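Ubiquinol-cytochrome C chaperone (Brucella abortus NCTC 8038, PDB 6RWT) is a bacterial homolog of Cbp3, the mitochondrial chaperone that binds newly made cytochrome b, and probably serves in assembly of respiratory complex III. Local coordinates at residues A[45-50]-A[105-110]; A[113-118]-A[132-137]. All coordinates share one frame; numbering follows the deposited sequence.

Interaction 1: A[45-50]-A[105-110]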
loop_
_atom_site.group_PDB
_atom_site.type_symbol
_atom_site.label_atom_id
_atom_site.label_comp_id
_atom_site.label_asym_id
_atom_site.label_seq_id
_atom_site.Cartn_x
_atom_site.Cartn_y
_atom_site.Cartn_z
ATOM N N GLY A 45 -12.938 -0.670 -4.917
ATOM C CA GLY A 45 -12.125 0.501 -5.272
ATOM C C GLY A 45 -11.297 1.039 -4.110
ATOM O O GLY A 45 -10.129 1.421 -4.280
ATOM N N ARG A 46 -11.902 1.068 -2.922
ATOM C CA ARG A 46 -11.178 1.446 -1.695
ATOM C C ARG A 46 -10.039 0.448 -1.374
ATOM O O ARG A 46 -8.937 0.855 -0.954
ATOM C CB ARG A 46 -12.146 1.615 -0.510
ATOM C CG ARG A 46 -13.135 2.767 -0.686
ATOM C CD ARG A 46 -13.967 3.075 0.553
ATOM N NE ARG A 46 -14.913 2.013 0.915
ATOM C CZ ARG A 46 -16.179 1.905 0.493
ATOM N NH1 ARG A 46 -16.722 2.779 -0.360
ATOM N NH2 ARG A 46 -16.917 0.893 0.937
ATOM N N TYR A 47 -10.292 -0.850 -1.585
ATOM C CA TYR A 47 -9.229 -1.868 -1.499
ATOM C C TYR A 47 -8.078 -1.582 -2.497
ATOM O O TYR A 47 -6.894 -1.736 -2.144
ATOM C CB TYR A 47 -9.782 -3.307 -1.668
ATOM C CG TYR A 47 -8.667 -4.310 -1.916
ATOM C CD1 TYR A 47 -7.997 -4.917 -0.858
ATOM C CD2 TYR A 47 -8.214 -4.576 -3.219
ATOM C CE1 TYR A 47 -6.943 -5.798 -1.083
ATOM C CE2 TYR A 47 -7.152 -5.440 -3.457
ATOM C CZ TYR A 47 -6.515 -6.050 -2.391
ATOM O OH TYR A 47 -5.449 -6.896 -2.618
ATOM N N GLU A 48 -8.407 -1.173 -3.732
ATOM C CA GLU A 48 -7.351 -0.887 -4.718
ATOM C C GLU A 48 -6.446 0.252 -4.223
ATOM O O GLU A 48 -5.226 0.196 -4.389
ATOM C CB GLU A 48 -7.918 -0.563 -6.116
ATOM C CG GLU A 48 -8.654 -1.699 -6.840
ATOM C CD GLU A 48 -7.825 -2.963 -7.069
ATOM O OE1 GLU A 48 -6.576 -2.899 -7.085
ATOM O OE2 GLU A 48 -8.432 -4.047 -7.263
ATOM N N MET A 49 -7.027 1.275 -3.605
ATOM C CA MET A 49 -6.216 2.373 -3.058
ATOM C C MET A 49 -5.406 1.943 -1.823
ATOM O O MET A 49 -4.218 2.292 -1.711
ATOM C CB MET A 49 -7.073 3.616 -2.757
ATOM C CG MET A 49 -7.653 4.317 -3.996
ATOM S SD MET A 49 -6.412 4.918 -5.173
ATOM C CE MET A 49 -6.369 3.558 -6.319
ATOM N N LEU A 50 -5.993 1.166 -0.916
ATOM C CA LEU A 50 -5.219 0.700 0.246
ATOM C C LEU A 50 -4.045 -0.193 -0.184
ATOM O O LEU A 50 -2.911 0.016 0.242
ATOM C CB LEU A 50 -6.108 -0.018 1.265
ATOM C CG LEU A 50 -5.409 -0.509 2.544
ATOM C CD1 LEU A 50 -4.840 0.630 3.386
ATOM C CD2 LEU A 50 -6.359 -1.358 3.372
ATOM N N ALA A 105 -3.909 -13.274 -0.202
ATOM C CA ALA A 105 -2.474 -12.976 -0.319
ATOM C C ALA A 105 -1.946 -13.085 -1.758
ATOM O O ALA A 105 -1.215 -12.196 -2.219
ATOM C CB ALA A 105 -1.670 -13.861 0.622
ATOM N N ARG A 106 -2.345 -14.139 -2.481
ATOM C CA ARG A 106 -2.024 -14.264 -3.911
ATOM C C ARG A 106 -2.635 -13.123 -4.739
ATOM O O ARG A 106 -1.987 -12.629 -5.664
ATOM C CB ARG A 106 -2.468 -15.640 -4.446
ATOM C CG ARG A 106 -2.137 -15.923 -5.907
ATOM C CD ARG A 106 -2.372 -17.394 -6.244
ATOM N NE ARG A 106 -2.238 -17.680 -7.679
ATOM C CZ ARG A 106 -2.296 -18.893 -8.236
ATOM N NH1 ARG A 106 -2.173 -19.015 -9.556
ATOM N NH2 ARG A 106 -2.493 -19.991 -7.499
ATOM N N MET A 107 -3.867 -12.712 -4.414
ATOM C CA MET A 107 -4.525 -11.574 -5.100
ATOM C C MET A 107 -3.712 -10.291 -4.905
ATOM O O MET A 107 -3.530 -9.523 -5.856
ATOM C CB MET A 107 -5.977 -11.386 -4.608
ATOM C CG MET A 107 -6.798 -10.314 -5.331
ATOM S SD MET A 107 -8.477 -10.201 -4.682
ATOM C CE MET A 107 -8.188 -9.224 -3.209
ATOM N N PHE A 108 -3.212 -10.076 -3.687
ATOM C CA PHE A 108 -2.369 -8.914 -3.409
ATOM C C PHE A 108 -1.023 -8.993 -4.145
ATOM O O PHE A 108 -0.749 -8.172 -5.029
ATOM C CB PHE A 108 -2.144 -8.710 -1.894
ATOM C CG PHE A 108 -1.192 -7.579 -1.578
ATOM C CD1 PHE A 108 -1.563 -6.254 -1.815
ATOM C CD2 PHE A 108 0.094 -7.830 -1.128
ATOM C CE1 PHE A 108 -0.683 -5.206 -1.555
ATOM C CE2 PHE A 108 0.983 -6.785 -0.870
ATOM C CZ PHE A 108 0.594 -5.465 -1.095
ATOM N N TYR A 109 -0.187 -9.960 -3.793
ATOM C CA TYR A 109 1.180 -10.017 -4.338
ATOM C C TYR A 109 1.227 -10.165 -5.867
ATOM O O TYR A 109 2.084 -9.563 -6.527
ATOM C CB TYR A 109 2.009 -11.114 -3.648
ATOM C CG TYR A 109 2.358 -10.791 -2.201
ATOM C CD1 TYR A 109 3.253 -9.765 -1.889
ATOM C CD2 TYR A 109 1.792 -11.507 -1.139
ATOM C CE1 TYR A 109 3.567 -9.457 -0.567
ATOM C CE2 TYR A 109 2.102 -11.207 0.183
ATOM C CZ TYR A 109 2.993 -10.180 0.468
ATOM O OH TYR A 109 3.311 -9.883 1.786
ATOM N N GLY A 110 0.301 -10.938 -6.431
ATOM C CA GLY A 110 0.231 -11.124 -7.880
ATOM C C GLY A 110 -0.117 -9.868 -8.664
ATOM O O GLY A 110 0.537 -9.552 -9.664
HETATM O O HOH W 1 -4.783 -7.016 -5.334
#
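Tyr47 reaches across from helix 43-61 with its phenol end lodged between Met107 and Phe108 of helix 100-120. Its CG is anti to the backbone N (chi1 166°), which sends the ring outward from its own helix, and Met107 comes to meet it from the opposite direction. The Met107 chain runs extended through its first two torsions and then bends at the sulfur (chi3 80°), so that the terminal methyl, not SD, does the touching: CE of Met107 lies 3.6 Å from OH of Tyr47 and 3.7 Å from CZ of the same ring. The methyl approaches the ring obliquely. On the Phe108 side the hydroxyl rests against the base of the side chain, with Tyr47 OH 3.8 Å from Phe108 CB and near the plane of the phenyl ring, at its edge.

The setting is an all-helical chaperone fold, in which helices 43-61 and 100-120 meet here mainly through three side chains; the two segments bury just 128 Å² between them. Burial is deepest at Phe108. That ring is buried, meets Phe79 of helix 66-89 with planes about 55° apart, and also touches Ser51, Ile54 and Leu58 of helix 43-61. Tyr47 shares Phe79 and adds Val83.

Met107 marks the solvent side: it is partly exposed, although its methyl fits closely against the phenol. Polar work at the Tyr47 hydroxyl falls to a water placed between that group and the backbone oxygen of Met107. This water, in the plane of the Tyr47 ring, is hydrogen-bonded to Tyr47 OH at 2.8 Å. It also donates to the main chain, with 2.9 Å between the water oxygen and Met107 O.

Interaction 2: A[113-118]-A[132-137]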
loop_
_atom_site.group_PDB
_atom_site.type_symbol
_atom_site.label_atom_id
_atom_site.label_comp_id
_atom_site.label_asym_id
_atom_site.label_seq_id
_atom_site.Cartn_x
_atom_site.Cartn_y
_atom_site.Cartn_z
ATOM N N GLY A 113 2.544 -6.800 -8.336
ATOM C CA GLY A 113 3.856 -7.066 -8.949
ATOM C C GLY A 113 4.130 -6.241 -10.201
ATOM O O GLY A 113 5.256 -5.788 -10.411
ATOM N N ALA A 114 3.093 -6.033 -11.019
ATOM C CA ALA A 114 3.190 -5.170 -12.201
ATOM C C ALA A 114 3.577 -3.731 -11.854
ATOM O O ALA A 114 4.297 -3.092 -12.618
ATOM C CB ALA A 114 1.893 -5.188 -12.998
ATOM N N TYR A 115 3.108 -3.227 -10.708
ATOM C CA TYR A 115 3.505 -1.892 -10.233
ATOM C C TYR A 115 5.011 -1.832 -9.931
ATOM O O TYR A 115 5.692 -0.869 -10.294
ATOM C CB TYR A 115 2.727 -1.463 -8.965
ATOM C CG TYR A 115 1.205 -1.409 -9.037
ATOM C CD1 TYR A 115 0.525 -1.200 -10.241
ATOM C CD2 TYR A 115 0.440 -1.510 -7.865
ATOM C CE1 TYR A 115 -0.860 -1.115 -10.280
ATOM C CE2 TYR A 115 -0.946 -1.414 -7.894
ATOM C CZ TYR A 115 -1.598 -1.230 -9.095
ATOM O OH TYR A 115 -2.979 -1.144 -9.107
ATOM N N GLY A 116 5.515 -2.862 -9.255
ATOM C CA GLY A 116 6.941 -2.970 -8.943
ATOM C C GLY A 116 7.837 -3.019 -10.179
ATOM O O GLY A 116 8.841 -2.310 -10.248
ATOM N N ALA A 117 7.480 -3.853 -11.154
ATOM C CA ALA A 117 8.258 -3.946 -12.402
ATOM C C ALA A 117 8.257 -2.621 -13.172
ATOM O O ALA A 117 9.295 -2.188 -13.674
ATOM C CB ALA A 117 7.723 -5.066 -13.282
ATOM N N ALA A 118 7.091 -1.982 -13.259
ATOM C CA ALA A 118 6.973 -0.694 -13.947
ATOM C C ALA A 118 7.799 0.406 -13.261
ATOM O O ALA A 118 8.496 1.162 -13.935
ATOM C CB ALA A 118 5.511 -0.279 -14.076
ATOM N N THR A 132 -4.870 0.731 -14.883
ATOM C CA THR A 132 -6.141 0.591 -15.609
ATOM C C THR A 132 -6.683 -0.834 -15.471
ATOM O O THR A 132 -7.853 -1.018 -15.150
ATOM C CB THR A 132 -5.991 0.971 -17.114
ATOM O OG1 THR A 132 -5.469 2.302 -17.236
ATOM C CG2 THR A 132 -7.327 0.910 -17.852
ATOM N N ARG A 133 -5.815 -1.821 -15.709
ATOM C CA ARG A 133 -6.147 -3.251 -15.579
ATOM C C ARG A 133 -6.724 -3.572 -14.194
ATOM O O ARG A 133 -7.755 -4.232 -14.081
ATOM C CB ARG A 133 -4.890 -4.099 -15.827
ATOM C CG ARG A 133 -5.128 -5.578 -16.078
ATOM C CD ARG A 133 -3.977 -6.210 -16.870
ATOM N NE ARG A 133 -2.703 -6.179 -16.130
ATOM C CZ ARG A 133 -1.571 -5.560 -16.495
ATOM N NH1 ARG A 133 -1.459 -4.868 -17.631
ATOM N NH2 ARG A 133 -0.508 -5.637 -15.694
ATOM N N ASN A 134 -6.057 -3.084 -13.154
ATOM C CA ASN A 134 -6.441 -3.391 -11.767
ATOM C C ASN A 134 -7.648 -2.594 -11.259
ATOM O O ASN A 134 -8.472 -3.145 -10.520
ATOM C CB ASN A 134 -5.249 -3.187 -10.808
ATOM C CG ASN A 134 -4.181 -4.276 -10.931
ATOM O OD1 ASN A 134 -4.356 -5.293 -11.616
ATOM N ND2 ASN A 134 -3.050 -4.053 -10.270
ATOM N N ILE A 135 -7.756 -1.322 -11.651
ATOM C CA ILE A 135 -8.722 -0.383 -11.042
ATOM C C ILE A 135 -9.939 -0.051 -11.923
ATOM O O ILE A 135 -11.055 0.018 -11.409
ATOM C CB ILE A 135 -8.021 0.924 -10.591
ATOM C CG1 ILE A 135 -6.840 0.589 -9.665
ATOM C CG2 ILE A 135 -9.004 1.856 -9.882
ATOM C CD1 ILE A 135 -5.889 1.739 -9.385
ATOM N N ARG A 136 -9.730 0.173 -13.226
ATOM C CA ARG A 136 -10.831 0.476 -14.172
ATOM C C ARG A 136 -10.795 -0.435 -15.410
ATOM O O ARG A 136 -10.710 0.055 -16.552
ATOM C CB ARG A 136 -10.817 1.960 -14.579
ATOM C CG ARG A 136 -11.127 2.951 -13.461
ATOM C CD ARG A 136 -12.511 2.755 -12.844
ATOM N NE ARG A 136 -13.592 2.747 -13.835
ATOM C CZ ARG A 136 -14.245 3.824 -14.289
ATOM N NH1 ARG A 136 -13.954 5.043 -13.835
ATOM N NH2 ARG A 136 -15.202 3.674 -15.193
ATOM N N PRO A 137 -10.896 -1.764 -15.199
ATOM C CA PRO A 137 -10.890 -2.715 -16.320
ATOM C C PRO A 137 -12.091 -2.593 -17.267
ATOM O O PRO A 137 -12.021 -3.063 -18.405
ATOM C CB PRO A 137 -10.906 -4.078 -15.620
ATOM C CG PRO A 137 -11.568 -3.822 -14.319
ATOM C CD PRO A 137 -11.082 -2.465 -13.912
#
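Tyr115 overlaps the amide of Asn134 with the far end of its ring, the two side chains approaching from opposite directions. The contact joins consecutive helices of the all-helical chaperone fold: helix 100-120 and helix 124-135 form a helical hairpin, turned back through a short connection, and this pairing lies at the end of the second helix. Backbones stay well apart, the nearest CA atoms being those of Ala114 and Asn134 at 9.8 Å, so side chains must span the gap.

The stronger polar partner of Asn134 ND2 is the backbone oxygen of Arg111, one turn before Tyr115. Helix 100-120 is kinked here, the N atoms of Ala114 and Tyr115 making no bond to the preceding turn, and the amide uses the carbonyl that the kink leaves without its helical bond. ND2 also donates to Tyr115 OH, in a hydrogen bond 3.1 Å long and fairly straight at 162°. The hydroxyl lies almost in the amide plane, whereas ring and amide planes are 68° apart. ND2 approaches the phenol end obliquely, 3.4 Å from CZ of Tyr115. Two acceptors on helix 100-120 therefore fix the rotation of the amide.

The Tyr115 ring is buried. With chi1 at -58° it leaves on the side of its own backbone N and extends past Leu127 and Leu131 of the partner helix and Leu52 of helix 43-61. Ile135 adds a longer van der Waals contact, its CD1 lying 4.1 Å from Tyr115 OH.

Toward solvent the contact thins to Ala114 and the exposed Arg133. The arginine chain leaves its helix extended, then turns at its third torsion, swinging the guanidinium back across the gap. Its edge meets the small side chain there, Arg133 NH2 standing 3.6 Å from Ala114 CB.

The centres of interactions 1 and 2 lie 10 Å apart, and both use helix 100-120: residues 105-110 face helix 43-61, while residues 113-118, further along, face helix 124-135. Both segments of interaction 1 precede those of interaction 2 along the chain. The outer helices also meet directly: CE of Met49 is 3.6 Å from CD1 of Ile135, and CB of Glu48 is 3.9 Å from CG1 of Ile135. A salt bridge from Glu48 to Arg111, which lies between the two segments of helix 100-120, adds a charged tie. Each of these three helices therefore touches the other two within the chaperone family region.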